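Local atomic coordinates of putative phosphoenolpyruvate-dependent sugar phosphotransferase system (PTS) permease (Klebsiella pneumoniae subsp. pneumoniae, PDB entry 3MTQ), a protein that probably serves as a cytoplasmic mannose-family IIA component of the phosphotransferase system, relaying a phosphoryl group during sugar uptake. Residues E94-R97 with F98-R101. Sequence-based numbering, arbitrary orientation.
Sequences EFVR and FLSR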
ATOM      1  N   GLU A  94      16.587  -7.329   3.127  1.00 22.06           N
ATOM      2  CA  GLU A  94      17.120  -8.432   2.397  1.00 22.55           C
ATOM      3  C   GLU A  94      17.403  -8.130   0.916  1.00 24.18           C
ATOM      4  O   GLU A  94      18.222  -8.811   0.305  1.00 24.41           O
ATOM      5  CB  GLU A  94      16.152  -9.630   2.532  1.00 22.42           C
ATOM      6  CG  GLU A  94      16.129 -10.200   3.884  1.00 25.28           C
ATOM      7  CD  GLU A  94      17.460 -10.852   4.245  1.00 28.29           C
ATOM      8  OE1 GLU A  94      18.082 -11.524   3.377  1.00 32.61           O
ATOM      9  OE2 GLU A  94      17.888 -10.666   5.389  1.00 31.30           O
ATOM     10  N   PHE A  95      16.776  -7.090   0.347  1.00 24.37           N
ATOM     11  CA  PHE A  95      16.934  -6.773  -1.069  1.00 24.33           C
ATOM     12  C   PHE A  95      18.021  -5.734  -1.337  1.00 24.08           C
ATOM     13  O   PHE A  95      18.545  -5.662  -2.453  1.00 23.42           O
ATOM     14  CB  PHE A  95      15.616  -6.267  -1.664  1.00 24.62           C
ATOM     15  CG  PHE A  95      14.646  -7.356  -1.990  1.00 26.50           C
ATOM     16  CD1 PHE A  95      14.772  -8.061  -3.165  1.00 26.80           C
ATOM     17  CD2 PHE A  95      13.617  -7.680  -1.116  1.00 25.96           C
ATOM     18  CE1 PHE A  95      13.878  -9.088  -3.465  1.00 27.57           C
ATOM     19  CE2 PHE A  95      12.731  -8.691  -1.400  1.00 25.64           C
ATOM     20  CZ  PHE A  95      12.847  -9.394  -2.577  1.00 26.36           C
ATOM     21  N   VAL A  96      18.401  -4.987  -0.303  1.00 23.96           N
ATOM     22  CA  VAL A  96      19.441  -3.965  -0.428  1.00 25.01           C
ATOM     23  C   VAL A  96      20.762  -4.514  -1.021  1.00 25.64           C
ATOM     24  O   VAL A  96      21.471  -3.818  -1.749  1.00 24.70           O
ATOM     25  CB  VAL A  96      19.608  -3.254   0.937  1.00 25.64           C
ATOM     26  CG1 VAL A  96      20.873  -2.401   1.032  1.00 27.12           C
ATOM     27  CG2 VAL A  96      18.351  -2.442   1.213  1.00 24.52           C
ATOM     28  N   ARG A  97      21.032  -5.797  -0.792  1.00 26.90           N
ATOM     29  CA  ARG A  97      22.284  -6.406  -1.257  1.00 27.81           C
ATOM     30  C   ARG A  97      22.351  -6.481  -2.775  1.00 28.15           C
ATOM     31  O   ARG A  97      23.438  -6.545  -3.347  1.00 28.02           O
ATOM     32  CB  ARG A  97      22.466  -7.813  -0.670  1.00 28.52           C
ATOM     33  CG  ARG A  97      21.276  -8.688  -0.795  1.00 29.67           C
ATOM     34  CD  ARG A  97      21.604 -10.156  -0.950  1.00 33.48           C
ATOM     35  NE  ARG A  97      22.859 -10.547  -0.314  1.00 38.22           N
ATOM     36  CZ  ARG A  97      22.988 -11.107   0.889  1.00 41.24           C
ATOM     37  NH1 ARG A  97      24.211 -11.417   1.339  1.00 40.51           N
ATOM     38  NH2 ARG A  97      21.929 -11.359   1.648  1.00 43.70           N
ATOM     39  N   PHE A  98      21.190  -6.516  -3.429  1.00 28.83           N
ATOM     40  CA  PHE A  98      21.113  -6.650  -4.891  1.00 28.82           C
ATOM     41  C   PHE A  98      21.303  -5.372  -5.679  1.00 29.35           C
ATOM     42  O   PHE A  98      21.296  -5.396  -6.917  1.00 28.88           O
ATOM     43  CB  PHE A  98      19.805  -7.314  -5.306  1.00 29.53           C
ATOM     44  CG  PHE A  98      19.649  -8.668  -4.744  1.00 27.91           C
ATOM     45  CD1 PHE A  98      20.236  -9.753  -5.358  1.00 30.80           C
ATOM     46  CD2 PHE A  98      18.949  -8.865  -3.559  1.00 31.69           C
ATOM     47  CE1 PHE A  98      20.093 -11.036  -4.814  1.00 26.97           C
ATOM     48  CE2 PHE A  98      18.810 -10.138  -3.011  1.00 30.12           C
ATOM     49  CZ  PHE A  98      19.398 -11.221  -3.653  1.00 28.36           C
ATOM     50  N   LEU A  99      21.561  -4.268  -5.008  1.00 29.50           N
ATOM     51  CA  LEU A  99      21.911  -3.071  -5.760  1.00 30.30           C
ATOM     52  C   LEU A  99      23.236  -3.235  -6.575  1.00 31.16           C
ATOM     53  O   LEU A  99      23.613  -2.340  -7.338  1.00 32.01           O
ATOM     54  CB  LEU A  99      21.972  -1.857  -4.820  1.00 30.20           C
ATOM     55  CG  LEU A  99      20.717  -1.526  -3.993  1.00 31.37           C
ATOM     56  CD1 LEU A  99      21.019  -0.522  -2.891  1.00 30.51           C
ATOM     57  CD2 LEU A  99      19.555  -1.047  -4.889  1.00 31.24           C
ATOM     58  N   SER A 100      23.979  -4.332  -6.379  1.00 31.31           N
ATOM     59  CA  SER A 100      25.128  -4.647  -7.261  1.00 31.03           C
ATOM     60  C   SER A 100      24.716  -5.376  -8.569  1.00 30.56           C
ATOM     61  O   SER A 100      25.548  -5.545  -9.471  1.00 31.10           O
ATOM     62  CB  SER A 100      26.194  -5.474  -6.526  1.00 31.42           C
ATOM     63  OG  SER A 100      25.625  -6.618  -5.912  1.00 30.91           O
ATOM     64  N   ARG A 101      23.459  -5.818  -8.673  1.00 29.40           N
ATOM     65  CA  ARG A 101      22.955  -6.417  -9.919  0.50 28.78           C
ATOM     66  C   ARG A 101      22.785  -5.329 -10.962  1.00 28.26           C
ATOM     67  O   ARG A 101      22.332  -4.235 -10.648  1.00 28.57           O
ATOM     68  CB  ARG A 101      21.601  -7.131  -9.729  0.50 28.05           C
ATOM     69  CG  ARG A 101      21.656  -8.591  -9.262  0.50 26.73           C
ATOM     70  CD  ARG A 101      20.271  -9.205  -9.050  0.50 21.21           C
ATOM     71  NE  ARG A 101      19.536  -9.434 -10.293  0.50 19.40           N
ATOM     72  CZ  ARG A 101      19.476 -10.588 -10.954  0.50 17.72           C
ATOM     73  NH1 ARG A 101      20.108 -11.663 -10.494  0.50 16.43           N
ATOM     74  NH2 ARG A 101      18.757 -10.659 -12.083  0.50 16.00           N
TER
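Phe98 N donates a hydrogen bond to Phe95 O at 2.9 Å. A second hydrogen bond runs from Leu99 N to Val96 O over 3.3 Å, and at 170° it is almost straight. Both span three residues, the i to i+3 spacing of a 3-10 turn. Ser100 OG adds a weak hydrogen bond to Arg97 O, 3.4 Å away.

The side-chain contact centres on a CH-pi interaction: Arg97 CD lies 3.9 Å from the Phe98 ring centroid, over one face but offset toward the rim. With chi1 at 49°, Arg97 CG sits between backbone N and carbonyl carbon, and the chain, bent at chi2 and chi3, runs side by side with the ring, in the same direction. Elsewhere apolar contact is looser: Phe95 CD1 is 4.3 Å from Phe98 CD2, and Val96 CG1 is 4.4 Å from Leu99 CD1.

The turn follows helix 90-96 and leads to strand 104-108. Phe95 packs inward on strands 79-84 and 104-108, and Phe98 meets Val67 of helix 63-72. Val96 packs on Ile149 and Leu99 on Asn146, both of the second subunit.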